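Chitinase (Pyrococcus furiosus, PDB 2CWR) hydrolyses chitin, and the fragment here is its chitin-binding domain, which probably holds the enzyme to the polysaccharide. Local coordinates at residues A[41-52]-A[81-92]; A[7-15]-A[94-103]. All coordinates share one frame; numbering follows the deposited sequence.

Interactions 1 and 2 sit at either end of the domain, their centres about 20 Å apart. Both belong to one small beta sandwich. The strand 91-98 links them: residues 91-92 belong to interaction 1 and residues 94-98 to interaction 2. They also touch, through Val-41 and Ile-94. The segments of interaction 1 fall between those of interaction 2 in the sequence. Interaction 1 ties together two places where the chain passes between the sheets. Interaction 2 packs the first strand against the last part of the chain, face to face. Together they fasten the two sheets at one end of the sandwich and bring the N-terminal segment, from Val-8 on, against the C-terminal Ile-103 at the other.

Interaction 1 of 2, residues A[41-52]-A[81-92]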
ATOM      1  N   VAL A  41       4.475  -0.665   3.422  1.00  8.79           N
ATOM      2  CA  VAL A  41       5.105  -1.272   2.264  1.00 11.33           C
ATOM      3  C   VAL A  41       6.619  -1.299   2.405  1.00 16.55           C
ATOM      4  O   VAL A  41       7.245  -0.261   2.595  1.00 16.75           O
ATOM      5  CB  VAL A  41       4.746  -0.496   0.977  1.00 10.50           C
ATOM      6  CG1 VAL A  41       5.513  -1.059  -0.209  1.00 13.91           C
ATOM      7  CG2 VAL A  41       3.241  -0.575   0.719  1.00 12.10           C
ATOM      8  N   LYS A  42       7.201  -2.493   2.326  1.00 13.27           N
ATOM      9  CA  LYS A  42       8.650  -2.620   2.410  1.00 15.93           C
ATOM     10  C   LYS A  42       9.140  -2.697   0.975  1.00 14.30           C
ATOM     11  O   LYS A  42       8.810  -3.634   0.246  1.00 13.23           O
ATOM     12  CB  LYS A  42       9.055  -3.883   3.176  1.00 18.73           C
ATOM     13  CG  LYS A  42      10.559  -3.982   3.433  1.00 24.77           C
ATOM     14  CD  LYS A  42      10.926  -5.250   4.181  1.00 31.53           C
ATOM     15  CE  LYS A  42      12.389  -5.235   4.615  1.00 37.01           C
ATOM     16  NZ  LYS A  42      13.324  -5.035   3.469  1.00 32.34           N
ATOM     17  N   LEU A  43       9.912  -1.694   0.571  1.00 14.21           N
ATOM     18  CA  LEU A  43      10.431  -1.612  -0.785  1.00 14.84           C
ATOM     19  C   LEU A  43      11.657  -2.491  -0.999  1.00 15.02           C
ATOM     20  O   LEU A  43      12.416  -2.756  -0.067  1.00 16.08           O
ATOM     21  CB  LEU A  43      10.793  -0.162  -1.108  1.00 19.59           C
ATOM     22  CG  LEU A  43       9.650   0.852  -1.006  1.00 17.05           C
ATOM     23  CD1 LEU A  43      10.207   2.267  -1.040  1.00 23.27           C
ATOM     24  CD2 LEU A  43       8.671   0.617  -2.142  1.00 18.90           C
ATOM     25  N   ALA A  44      11.839  -2.945  -2.233  1.00 14.86           N
ATOM     26  CA  ALA A  44      12.997  -3.761  -2.567  1.00 17.79           C
ATOM     27  C   ALA A  44      14.193  -2.816  -2.615  1.00 16.74           C
ATOM     28  O   ALA A  44      14.027  -1.598  -2.695  1.00 14.85           O
ATOM     29  CB  ALA A  44      12.805  -4.425  -3.919  1.00 16.66           C
ATOM     30  N   PRO A  45      15.416  -3.363  -2.568  1.00 14.10           N
ATOM     31  CA  PRO A  45      16.616  -2.523  -2.610  1.00 15.80           C
ATOM     32  C   PRO A  45      16.616  -1.578  -3.809  1.00 16.06           C
ATOM     33  O   PRO A  45      16.324  -1.990  -4.934  1.00 16.86           O
ATOM     34  CB  PRO A  45      17.746  -3.548  -2.687  1.00 16.02           C
ATOM     35  CG  PRO A  45      17.200  -4.704  -1.924  1.00 21.59           C
ATOM     36  CD  PRO A  45      15.780  -4.786  -2.442  1.00 18.42           C
ATOM     37  N   GLY A  46      16.927  -0.308  -3.559  1.00 15.40           N
ATOM     38  CA  GLY A  46      16.980   0.674  -4.629  1.00 16.57           C
ATOM     39  C   GLY A  46      15.658   1.114  -5.235  1.00 17.17           C
ATOM     40  O   GLY A  46      15.643   1.871  -6.208  1.00 16.57           O
ATOM     41  N   ALA A  47      14.548   0.652  -4.670  1.00 14.99           N
ATOM     42  CA  ALA A  47      13.231   1.016  -5.189  1.00 16.28           C
ATOM     43  C   ALA A  47      12.652   2.232  -4.471  1.00 14.51           C
ATOM     44  O   ALA A  47      12.880   2.429  -3.278  1.00 17.51           O
ATOM     45  CB  ALA A  47      12.281  -0.170  -5.060  1.00 14.73           C
ATOM     46  N   THR A  48      11.902   3.043  -5.210  1.00 15.35           N
ATOM     47  CA  THR A  48      11.269   4.238  -4.656  1.00 17.05           C
ATOM     48  C   THR A  48       9.885   4.426  -5.274  1.00 15.15           C
ATOM     49  O   THR A  48       9.626   3.962  -6.386  1.00 15.81           O
ATOM     50  CB  THR A  48      12.095   5.502  -4.955  1.00 15.00           C
ATOM     51  OG1 THR A  48      12.193   5.680  -6.371  1.00 24.90           O
ATOM     52  CG2 THR A  48      13.489   5.384  -4.358  1.00 24.58           C
ATOM     53  N   VAL A  49       9.001   5.117  -4.556  1.00 16.07           N
ATOM     54  CA  VAL A  49       7.646   5.362  -5.046  1.00 13.47           C
ATOM     55  C   VAL A  49       7.609   6.579  -5.970  1.00 16.12           C
ATOM     56  O   VAL A  49       7.988   7.683  -5.577  1.00 18.12           O
ATOM     57  CB  VAL A  49       6.667   5.581  -3.872  1.00 12.90           C
ATOM     58  CG1 VAL A  49       5.263   5.881  -4.403  1.00 10.54           C
ATOM     59  CG2 VAL A  49       6.645   4.346  -2.985  1.00 14.83           C
ATOM     60  N   GLY A  50       7.153   6.363  -7.202  1.00 13.41           N
ATOM     61  CA  GLY A  50       7.077   7.430  -8.184  1.00 17.17           C
ATOM     62  C   GLY A  50       5.837   8.301  -8.085  1.00 17.95           C
ATOM     63  O   GLY A  50       5.901   9.503  -8.323  1.00 19.37           O
ATOM     64  N   SER A  51       4.702   7.690  -7.757  1.00 12.89           N
ATOM     65  CA  SER A  51       3.452   8.424  -7.614  1.00 12.31           C
ATOM     66  C   SER A  51       2.465   7.544  -6.867  1.00 10.09           C
ATOM     67  O   SER A  51       2.699   6.344  -6.691  1.00 11.33           O
ATOM     68  CB  SER A  51       2.876   8.802  -8.986  1.00 11.95           C
ATOM     69  OG  SER A  51       2.543   7.654  -9.747  1.00 13.11           O
ATOM     70  N   PHE A  52       1.368   8.143  -6.420  1.00  9.50           N
ATOM     71  CA  PHE A  52       0.345   7.404  -5.692  1.00 10.67           C
ATOM     72  C   PHE A  52      -0.970   8.173  -5.754  1.00 10.79           C
ATOM     73  O   PHE A  52      -0.999   9.344  -6.149  1.00 13.20           O
ATOM     74  CB  PHE A  52       0.769   7.197  -4.230  1.00 10.49           C
ATOM     75  CG  PHE A  52       1.063   8.475  -3.497  1.00  9.53           C
ATOM     76  CD1 PHE A  52       2.270   9.144  -3.690  1.00 10.42           C
ATOM     77  CD2 PHE A  52       0.109   9.043  -2.654  1.00  8.95           C
ATOM     78  CE1 PHE A  52       2.523  10.363  -3.060  1.00 12.26           C
ATOM     79  CE2 PHE A  52       0.352  10.261  -2.022  1.00 11.90           C
ATOM     80  CZ  PHE A  52       1.562  10.922  -2.227  1.00 11.79           C
ATOM     81  N   PHE A  81      -0.272   2.860  -6.153  1.00  8.42           N
ATOM     82  CA  PHE A  81       0.997   3.555  -6.268  1.00  9.20           C
ATOM     83  C   PHE A  81       1.879   2.865  -7.287  1.00  9.15           C
ATOM     84  O   PHE A  81       1.650   1.709  -7.651  1.00 10.25           O
ATOM     85  CB  PHE A  81       1.695   3.617  -4.901  1.00  8.83           C
ATOM     86  CG  PHE A  81       1.907   2.273  -4.255  1.00  8.61           C
ATOM     87  CD1 PHE A  81       3.124   1.609  -4.379  1.00  9.12           C
ATOM     88  CD2 PHE A  81       0.889   1.671  -3.514  1.00 10.38           C
ATOM     89  CE1 PHE A  81       3.326   0.367  -3.778  1.00 11.28           C
ATOM     90  CE2 PHE A  81       1.085   0.430  -2.909  1.00  7.51           C
ATOM     91  CZ  PHE A  81       2.306  -0.223  -3.042  1.00 10.78           C
ATOM     92  N   ILE A  82       2.878   3.597  -7.760  1.00 10.04           N
ATOM     93  CA  ILE A  82       3.818   3.079  -8.740  1.00 12.96           C
ATOM     94  C   ILE A  82       5.192   3.082  -8.094  1.00 11.66           C
ATOM     95  O   ILE A  82       5.570   4.039  -7.418  1.00 13.64           O
ATOM     96  CB  ILE A  82       3.819   3.960 -10.011  1.00 16.03           C
ATOM     97  CG1 ILE A  82       2.489   3.779 -10.754  1.00 18.53           C
ATOM     98  CG2 ILE A  82       5.012   3.612 -10.897  1.00 15.72           C
ATOM     99  CD1 ILE A  82       2.346   4.639 -11.995  1.00 25.22           C
ATOM    100  N   VAL A  83       5.927   1.994  -8.281  1.00 13.43           N
ATOM    101  CA  VAL A  83       7.255   1.878  -7.704  1.00 14.43           C
ATOM    102  C   VAL A  83       8.278   1.701  -8.810  1.00 13.35           C
ATOM    103  O   VAL A  83       8.100   0.875  -9.707  1.00 14.96           O
ATOM    104  CB  VAL A  83       7.348   0.668  -6.743  1.00 13.36           C
ATOM    105  CG1 VAL A  83       8.745   0.583  -6.143  1.00 11.36           C
ATOM    106  CG2 VAL A  83       6.315   0.799  -5.636  1.00 14.71           C
ATOM    107  N   ASN A  84       9.342   2.490  -8.745  1.00 12.72           N
ATOM    108  CA  ASN A  84      10.409   2.412  -9.730  1.00 16.15           C
ATOM    109  C   ASN A  84      11.614   1.791  -9.047  1.00 16.93           C
ATOM    110  O   ASN A  84      11.849   2.022  -7.864  1.00 18.20           O
ATOM    111  CB  ASN A  84      10.766   3.809 -10.242  1.00 17.42           C
ATOM    112  CG  ASN A  84       9.594   4.501 -10.915  1.00 18.44           C
ATOM    113  OD1 ASN A  84       9.161   5.575 -10.486  1.00 24.15           O
ATOM    114  ND2 ASN A  84       9.074   3.893 -11.975  1.00 17.27           N
ATOM    115  N   GLY A  85      12.378   0.995  -9.784  1.00 17.07           N
ATOM    116  CA  GLY A  85      13.542   0.381  -9.181  1.00 17.72           C
ATOM    117  C   GLY A  85      14.202  -0.662 -10.053  1.00 15.57           C
ATOM    118  O   GLY A  85      13.905  -0.766 -11.244  1.00 15.87           O
ATOM    119  N   PRO A  86      15.108  -1.458  -9.471  1.00 17.13           N
ATOM    120  CA  PRO A  86      15.826  -2.511 -10.198  1.00 15.26           C
ATOM    121  C   PRO A  86      14.876  -3.563 -10.757  1.00 18.10           C
ATOM    122  O   PRO A  86      13.803  -3.797 -10.202  1.00 17.02           O
ATOM    123  CB  PRO A  86      16.746  -3.101  -9.131  1.00 15.69           C
ATOM    124  CG  PRO A  86      16.946  -1.968  -8.166  1.00 18.85           C
ATOM    125  CD  PRO A  86      15.559  -1.388  -8.072  1.00 18.02           C
ATOM    126  N   GLN A  87      15.274  -4.192 -11.859  1.00 16.79           N
ATOM    127  CA  GLN A  87      14.470  -5.249 -12.463  1.00 17.48           C
ATOM    128  C   GLN A  87      14.244  -6.301 -11.378  1.00 16.76           C
ATOM    129  O   GLN A  87      15.147  -6.591 -10.593  1.00 18.64           O
ATOM    130  CB  GLN A  87      15.219  -5.865 -13.647  1.00 19.56           C
ATOM    131  CG  GLN A  87      14.534  -7.068 -14.268  1.00 26.65           C
ATOM    132  CD  GLN A  87      15.333  -7.661 -15.410  1.00 28.99           C
ATOM    133  OE1 GLN A  87      15.481  -7.045 -16.467  1.00 24.49           O
ATOM    134  NE2 GLN A  87      15.866  -8.863 -15.199  1.00 28.98           N
ATOM    135  N   GLY A  88      13.042  -6.866 -11.340  1.00 15.42           N
ATOM    136  CA  GLY A  88      12.706  -7.848 -10.324  1.00 14.83           C
ATOM    137  C   GLY A  88      11.613  -7.244  -9.455  1.00 13.80           C
ATOM    138  O   GLY A  88      11.235  -6.093  -9.670  1.00 17.69           O
ATOM    139  N   ASP A  89      11.105  -7.994  -8.481  1.00 16.72           N
ATOM    140  CA  ASP A  89      10.046  -7.472  -7.616  1.00 14.63           C
ATOM    141  C   ASP A  89      10.455  -6.141  -6.997  1.00 19.92           C
ATOM    142  O   ASP A  89      11.527  -6.028  -6.400  1.00 17.10           O
ATOM    143  CB  ASP A  89       9.711  -8.472  -6.506  1.00 16.35           C
ATOM    144  CG  ASP A  89       9.130  -9.762  -7.044  1.00 28.68           C
ATOM    145  OD1 ASP A  89       8.434  -9.712  -8.079  1.00 27.40           O
ATOM    146  OD2 ASP A  89       9.356 -10.821  -6.424  1.00 35.97           O
ATOM    147  N   LYS A  90       9.591  -5.139  -7.143  1.00 18.08           N
ATOM    148  CA  LYS A  90       9.846  -3.798  -6.625  1.00 17.42           C
ATOM    149  C   LYS A  90       9.467  -3.667  -5.156  1.00 15.04           C
ATOM    150  O   LYS A  90       9.950  -2.776  -4.456  1.00 14.32           O
ATOM    151  CB  LYS A  90       9.048  -2.770  -7.436  1.00 16.14           C
ATOM    152  CG  LYS A  90       9.274  -2.839  -8.937  1.00 19.21           C
ATOM    153  CD  LYS A  90      10.693  -2.442  -9.300  1.00 17.64           C
ATOM    154  CE  LYS A  90      10.925  -2.524 -10.803  1.00 18.58           C
ATOM    155  NZ  LYS A  90      10.771  -3.913 -11.316  1.00 18.78           N
ATOM    156  N   VAL A  91       8.589  -4.554  -4.699  1.00 15.80           N
ATOM    157  CA  VAL A  91       8.118  -4.539  -3.321  1.00 15.97           C
ATOM    158  C   VAL A  91       8.304  -5.906  -2.675  1.00 18.04           C
ATOM    159  O   VAL A  91       8.098  -6.935  -3.316  1.00 18.83           O
ATOM    160  CB  VAL A  91       6.624  -4.139  -3.274  1.00 17.28           C
ATOM    161  CG1 VAL A  91       6.079  -4.282  -1.870  1.00 14.07           C
ATOM    162  CG2 VAL A  91       6.465  -2.707  -3.763  1.00 13.58           C
ATOM    163  N   GLU A  92       8.694  -5.913  -1.404  1.00 15.96           N
ATOM    164  CA  GLU A  92       8.918  -7.163  -0.685  1.00 18.19           C
ATOM    165  C   GLU A  92       7.743  -7.526   0.207  1.00 15.75           C
ATOM    166  O   GLU A  92       7.478  -8.705   0.452  1.00 16.65           O
ATOM    167  CB  GLU A  92      10.184  -7.062   0.169  1.00 20.16           C
ATOM    168  CG  GLU A  92      11.395  -6.557  -0.591  1.00 19.99           C
ATOM    169  CD  GLU A  92      12.664  -6.635   0.226  1.00 26.75           C
ATOM    170  OE1 GLU A  92      12.565  -6.710   1.471  1.00 26.64           O
ATOM    171  OE2 GLU A  92      13.758  -6.610  -0.376  1.00 25.55           O
TER
HETATM  172  O   HOH W   1      14.931  -4.100   0.997  1.00 35.66           O
HETATM  173  O   HOH W   2      14.452   4.258  -7.210  1.00 24.38           O
HETATM  174  O   HOH W   3      10.792   6.702  -8.390  1.00 24.22           O
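Strands 48-52 and 81-84 run antiparallel, at 142° with their axes 4.4 Å apart, while a second, shorter ladder pairs Leu-43 with Val-91 beyond the loops. In the first ladder Thr-48 and Asn-84 form a hydrogen-bonded pair, with Thr-48 N 2.8 Å from Asn-84 O. In the second, Ala-44 N reaches Lys-90 O at 2.9 Å. Glu-92 N also bonds to Lys-42 O. Between the ladders, a type II turn from Ala-44 to Ala-47 runs beside the loop at Gly-85 and Pro-86.

Val-41, Val-83 and Phe-81 meet inside the sandwich, with Leu-43 reaching Val-83 through CD2. Val-41 uses both branches: CG1 meets Val-91 CG1 at 3.7 Å, and CG2 lies 3.9 Å from Phe-81 CZ. Val-83 CG1 packs on Ala-47 CB at 3.8 Å. Its CG2 sits at the edge of the Phe-81 ring, in plane. That ring also stacks with Phe-66. On the outer face, a water joins Thr-48 OG1 to Asn-84 OD1.

Two lysines carry the charged contacts. Lys-42 is extended until its last bond, where a bend (chi4 -56°) brings NZ to 2.7 Å from Glu-92 OE1 in a salt bridge. NZ comes to OE1 from above the carboxylate plane, 42° out of it. Lys-90 instead serves its own loop: its NZ is 2.8 Å from Gly-88 O, bonds weakly to Pro-86 O and forms a salt bridge with Asp-18.

The chemistry is thus layered: an apolar interior, backbone bonds along both ladders, one salt bridge beside the short ladder, and Lys-90 tying the 85-90 loop to strand 10-18. Two neighbouring passages of the chain from one sheet to the other are joined side by side by backbone bonds, apolar contacts and a salt bridge.

Interaction 2 of 2, residues A[7-15]-A[94-103]; sequences PVSGSLEVK and ITLEINGQVI
Ile-103 N donates to Leu-96 O at 2.9 Å, a bond within segment 94-103 that folds the C-terminal end back along strand 94-98. This sets Ile-103 beside Leu-96, facing segment 7-15. The two segments share no hydrogen bonds; apolar side chains join them. The axes of strands 10-15 and 94-98 are 7.5 Å apart at 151°, too wide for paired neighbours in one sheet. Leu-12, Val-14, Ile-94 and Leu-96 point across the gap between two sheets.

Ile-103 CG2 comes within 3.2 Å of Gly-10 O, a tight contact with the backbone. Val-8 CG1, opposite the backbone N (chi1 -180°), reaches Ile-98 CD1 at 3.7 Å, and the two side chains meet at about a right angle. In the middle, a single methyl of Leu-12, CD1, touches both Ile-94 CG2 at 3.8 Å and Leu-96 CB at 3.9 Å. At the far end Val-14 CG1 and Ile-94 CD1 meet tip to tip, 4.2 Å apart.

Strand 10-18 is an outermost strand of its sheet and bonds to 22-31. Strand 94-98 lies between 38-43 and the short strand 101-102 in the other sheet. Leu-12, Ile-94 and Leu-96 all pack on Val-39 of strand 38-43.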
ATOM      1  N   PRO A   7     -11.423  -8.200  17.978  1.00 50.60           N
ATOM      2  CA  PRO A   7     -10.398  -7.770  17.001  1.00 46.03           C
ATOM      3  C   PRO A   7     -11.018  -7.395  15.658  1.00 42.58           C
ATOM      4  O   PRO A   7     -12.123  -7.829  15.330  1.00 43.61           O
ATOM      5  CB  PRO A   7      -9.425  -8.931  16.842  1.00 48.21           C
ATOM      6  CG  PRO A   7     -10.316 -10.117  17.199  1.00 49.45           C
ATOM      7  CD  PRO A   7     -11.195  -9.608  18.352  1.00 50.64           C
ATOM      8  N   VAL A   8     -10.300  -6.586  14.887  1.00 36.66           N
ATOM      9  CA  VAL A   8     -10.778  -6.150  13.581  1.00 30.72           C
ATOM     10  C   VAL A   8     -10.500  -7.207  12.516  1.00 29.92           C
ATOM     11  O   VAL A   8      -9.396  -7.747  12.435  1.00 29.51           O
ATOM     12  CB  VAL A   8     -10.097  -4.831  13.156  1.00 35.16           C
ATOM     13  CG1 VAL A   8     -10.613  -4.393  11.795  1.00 33.27           C
ATOM     14  CG2 VAL A   8     -10.358  -3.754  14.201  1.00 33.94           C
ATOM     15  N   SER A   9     -11.508  -7.498  11.700  1.00 24.49           N
ATOM     16  CA  SER A   9     -11.367  -8.480  10.635  1.00 22.50           C
ATOM     17  C   SER A   9     -11.342  -7.785   9.283  1.00 22.56           C
ATOM     18  O   SER A   9     -11.984  -6.753   9.088  1.00 25.49           O
ATOM     19  CB  SER A   9     -12.522  -9.484  10.671  1.00 21.17           C
ATOM     20  OG  SER A   9     -12.486 -10.254  11.859  1.00 28.38           O
ATOM     21  N   GLY A  10     -10.597  -8.359   8.347  1.00 20.77           N
ATOM     22  CA  GLY A  10     -10.511  -7.772   7.025  1.00 18.49           C
ATOM     23  C   GLY A  10      -9.433  -8.444   6.206  1.00 17.05           C
ATOM     24  O   GLY A  10      -8.797  -9.398   6.660  1.00 18.46           O
ATOM     25  N   SER A  11      -9.233  -7.955   4.990  1.00 14.02           N
ATOM     26  CA  SER A  11      -8.211  -8.520   4.123  1.00 13.50           C
ATOM     27  C   SER A  11      -7.668  -7.467   3.174  1.00 12.49           C
ATOM     28  O   SER A  11      -8.278  -6.418   2.965  1.00 14.60           O
ATOM     29  CB  SER A  11      -8.784  -9.684   3.306  1.00 14.78           C
ATOM     30  OG  SER A  11      -9.695  -9.226   2.318  1.00 14.33           O
ATOM     31  N   LEU A  12      -6.506  -7.755   2.607  1.00 10.74           N
ATOM     32  CA  LEU A  12      -5.889  -6.852   1.657  1.00  9.10           C
ATOM     33  C   LEU A  12      -5.636  -7.605   0.371  1.00 10.30           C
ATOM     34  O   LEU A  12      -5.232  -8.761   0.395  1.00 10.65           O
ATOM     35  CB  LEU A  12      -4.550  -6.315   2.188  1.00 10.83           C
ATOM     36  CG  LEU A  12      -3.746  -5.411   1.233  1.00 13.14           C
ATOM     37  CD1 LEU A  12      -2.836  -4.496   2.040  1.00 13.93           C
ATOM     38  CD2 LEU A  12      -2.924  -6.256   0.252  1.00 12.81           C
ATOM     39  N   GLU A  13      -5.910  -6.960  -0.755  1.00  8.65           N
ATOM     40  CA  GLU A  13      -5.614  -7.574  -2.035  1.00  9.03           C
ATOM     41  C   GLU A  13      -4.916  -6.521  -2.872  1.00 10.38           C
ATOM     42  O   GLU A  13      -5.175  -5.325  -2.736  1.00 10.15           O
ATOM     43  CB  GLU A  13      -6.877  -8.088  -2.740  1.00 14.06           C
ATOM     44  CG  GLU A  13      -7.992  -7.085  -2.917  1.00 13.37           C
ATOM     45  CD  GLU A  13      -9.196  -7.704  -3.609  1.00 18.60           C
ATOM     46  OE1 GLU A  13      -9.116  -7.971  -4.829  1.00 16.48           O
ATOM     47  OE2 GLU A  13     -10.216  -7.935  -2.926  1.00 14.09           O
ATOM     48  N   VAL A  14      -3.996  -6.963  -3.711  1.00  9.43           N
ATOM     49  CA  VAL A  14      -3.277  -6.032  -4.553  1.00 10.15           C
ATOM     50  C   VAL A  14      -3.014  -6.645  -5.914  1.00 11.92           C
ATOM     51  O   VAL A  14      -2.646  -7.818  -6.026  1.00 12.02           O
ATOM     52  CB  VAL A  14      -1.939  -5.605  -3.900  1.00 10.93           C
ATOM     53  CG1 VAL A  14      -1.082  -6.824  -3.595  1.00 14.41           C
ATOM     54  CG2 VAL A  14      -1.197  -4.641  -4.822  1.00 12.30           C
ATOM     55  N   LYS A  15      -3.244  -5.843  -6.947  1.00 10.43           N
ATOM     56  CA  LYS A  15      -3.023  -6.253  -8.327  1.00 13.22           C
ATOM     57  C   LYS A  15      -1.707  -5.598  -8.736  1.00 12.83           C
ATOM     58  O   LYS A  15      -1.542  -4.386  -8.583  1.00 15.56           O
ATOM     59  CB  LYS A  15      -4.152  -5.734  -9.218  1.00 16.28           C
ATOM     60  CG  LYS A  15      -4.091  -6.222 -10.657  1.00 28.00           C
ATOM     61  CD  LYS A  15      -4.667  -7.622 -10.792  1.00 43.01           C
ATOM     62  CE  LYS A  15      -6.191  -7.601 -10.741  1.00 51.33           C
ATOM     63  NZ  LYS A  15      -6.726  -6.931  -9.521  1.00 53.87           N
ATOM     64  N   ILE A  94       3.622  -5.978   1.630  1.00 10.40           N
ATOM     65  CA  ILE A  94       2.533  -5.006   1.678  1.00 10.35           C
ATOM     66  C   ILE A  94       1.636  -5.525   2.786  1.00 14.65           C
ATOM     67  O   ILE A  94       0.996  -6.573   2.645  1.00 14.02           O
ATOM     68  CB  ILE A  94       1.757  -4.944   0.353  1.00 12.02           C
ATOM     69  CG1 ILE A  94       2.699  -4.502  -0.775  1.00 15.56           C
ATOM     70  CG2 ILE A  94       0.599  -3.962   0.486  1.00 13.82           C
ATOM     71  CD1 ILE A  94       2.051  -4.482  -2.157  1.00 17.16           C
ATOM     72  N   THR A  95       1.593  -4.791   3.893  1.00 12.25           N
ATOM     73  CA  THR A  95       0.835  -5.230   5.056  1.00 13.60           C
ATOM     74  C   THR A  95      -0.177  -4.233   5.596  1.00 11.45           C
ATOM     75  O   THR A  95       0.135  -3.061   5.794  1.00 14.09           O
ATOM     76  CB  THR A  95       1.804  -5.588   6.188  1.00 16.70           C
ATOM     77  OG1 THR A  95       2.777  -6.521   5.698  1.00 17.38           O
ATOM     78  CG2 THR A  95       1.056  -6.200   7.359  1.00 21.13           C
ATOM     79  N   LEU A  96      -1.385  -4.721   5.854  1.00 10.20           N
ATOM     80  CA  LEU A  96      -2.461  -3.894   6.384  1.00 10.73           C
ATOM     81  C   LEU A  96      -2.487  -3.917   7.911  1.00 14.49           C
ATOM     82  O   LEU A  96      -2.426  -4.983   8.527  1.00 15.22           O
ATOM     83  CB  LEU A  96      -3.808  -4.389   5.850  1.00 14.09           C
ATOM     84  CG  LEU A  96      -5.073  -3.807   6.491  1.00 14.00           C
ATOM     85  CD1 LEU A  96      -5.142  -2.308   6.249  1.00 11.09           C
ATOM     86  CD2 LEU A  96      -6.297  -4.499   5.904  1.00 14.82           C
ATOM     87  N   GLU A  97      -2.571  -2.732   8.508  1.00 16.25           N
ATOM     88  CA  GLU A  97      -2.637  -2.595   9.959  1.00 19.05           C
ATOM     89  C   GLU A  97      -3.808  -1.692  10.324  1.00 22.14           C
ATOM     90  O   GLU A  97      -4.132  -0.745   9.602  1.00 22.66           O
ATOM     91  CB  GLU A  97      -1.349  -1.981  10.524  1.00 22.36           C
ATOM     92  CG  GLU A  97      -0.113  -2.864  10.412  1.00 29.20           C
ATOM     93  CD  GLU A  97       1.106  -2.270  11.110  1.00 34.31           C
ATOM     94  OE1 GLU A  97       2.186  -2.893  11.051  1.00 37.54           O
ATOM     95  OE2 GLU A  97       0.988  -1.187  11.718  1.00 31.53           O
ATOM     96  N   ILE A  98      -4.450  -1.998  11.443  1.00 20.62           N
ATOM     97  CA  ILE A  98      -5.567  -1.203  11.931  1.00 28.34           C
ATOM     98  C   ILE A  98      -5.432  -1.123  13.443  1.00 31.80           C
ATOM     99  O   ILE A  98      -5.341  -2.149  14.119  1.00 30.29           O
ATOM    100  CB  ILE A  98      -6.925  -1.835  11.561  1.00 29.73           C
ATOM    101  CG1 ILE A  98      -7.122  -1.776  10.044  1.00 36.74           C
ATOM    102  CG2 ILE A  98      -8.057  -1.100  12.280  1.00 30.14           C
ATOM    103  CD1 ILE A  98      -8.464  -2.286   9.567  1.00 37.88           C
ATOM    104  N   ASN A  99      -5.399   0.100  13.965  1.00 34.61           N
ATOM    105  CA  ASN A  99      -5.253   0.309  15.400  1.00 38.19           C
ATOM    106  C   ASN A  99      -3.912  -0.263  15.855  1.00 36.30           C
ATOM    107  O   ASN A  99      -3.784  -0.772  16.966  1.00 36.89           O
ATOM    108  CB  ASN A  99      -6.402  -0.367  16.153  1.00 43.41           C
ATOM    109  CG  ASN A  99      -7.755   0.248  15.829  1.00 49.16           C
ATOM    110  OD1 ASN A  99      -8.799  -0.286  16.208  1.00 51.27           O
ATOM    111  ND2 ASN A  99      -7.740   1.379  15.130  1.00 50.99           N
ATOM    112  N   GLY A 100      -2.921  -0.183  14.972  1.00 34.17           N
ATOM    113  CA  GLY A 100      -1.593  -0.679  15.286  1.00 35.34           C
ATOM    114  C   GLY A 100      -1.444  -2.187  15.270  1.00 36.13           C
ATOM    115  O   GLY A 100      -0.423  -2.713  15.713  1.00 36.73           O
ATOM    116  N   GLN A 101      -2.451  -2.891  14.760  1.00 30.29           N
ATOM    117  CA  GLN A 101      -2.400  -4.349  14.708  1.00 31.09           C
ATOM    118  C   GLN A 101      -2.512  -4.891  13.286  1.00 24.91           C
ATOM    119  O   GLN A 101      -3.418  -4.520  12.539  1.00 24.43           O
ATOM    120  CB  GLN A 101      -3.523  -4.939  15.559  1.00 38.03           C
ATOM    121  CG  GLN A 101      -3.426  -4.602  17.034  1.00 48.82           C
ATOM    122  CD  GLN A 101      -4.617  -5.112  17.817  1.00 54.56           C
ATOM    123  OE1 GLN A 101      -5.748  -4.677  17.600  1.00 57.87           O
ATOM    124  NE2 GLN A 101      -4.371  -6.045  18.731  1.00 58.66           N
ATOM    125  N   VAL A 102      -1.588  -5.775  12.921  1.00 24.44           N
ATOM    126  CA  VAL A 102      -1.592  -6.380  11.594  1.00 20.40           C
ATOM    127  C   VAL A 102      -2.848  -7.222  11.411  1.00 20.50           C
ATOM    128  O   VAL A 102      -3.218  -8.005  12.289  1.00 19.83           O
ATOM    129  CB  VAL A 102      -0.357  -7.285  11.382  1.00 18.25           C
ATOM    130  CG1 VAL A 102      -0.489  -8.058  10.075  1.00 22.48           C
ATOM    131  CG2 VAL A 102       0.909  -6.437  11.360  1.00 22.51           C
ATOM    132  N   ILE A 103      -3.501  -7.058  10.267  1.00 16.08           N
ATOM    133  CA  ILE A 103      -4.713  -7.803   9.969  1.00 25.74           C
ATOM    134  C   ILE A 103      -4.349  -9.140   9.338  1.00 28.73           C
ATOM    135  O   ILE A 103      -3.526  -9.144   8.396  1.00 30.50           O
ATOM    136  CB  ILE A 103      -5.621  -7.017   8.999  1.00 26.92           C
ATOM    137  CG1 ILE A 103      -6.000  -5.672   9.620  1.00 30.36           C
ATOM    138  CG2 ILE A 103      -6.869  -7.822   8.678  1.00 32.45           C
ATOM    139  CD1 ILE A 103      -6.762  -5.783  10.931  1.00 36.10           C
ATOM    140  OXT ILE A 103      -4.898 -10.163   9.794  1.00 29.22           O
TER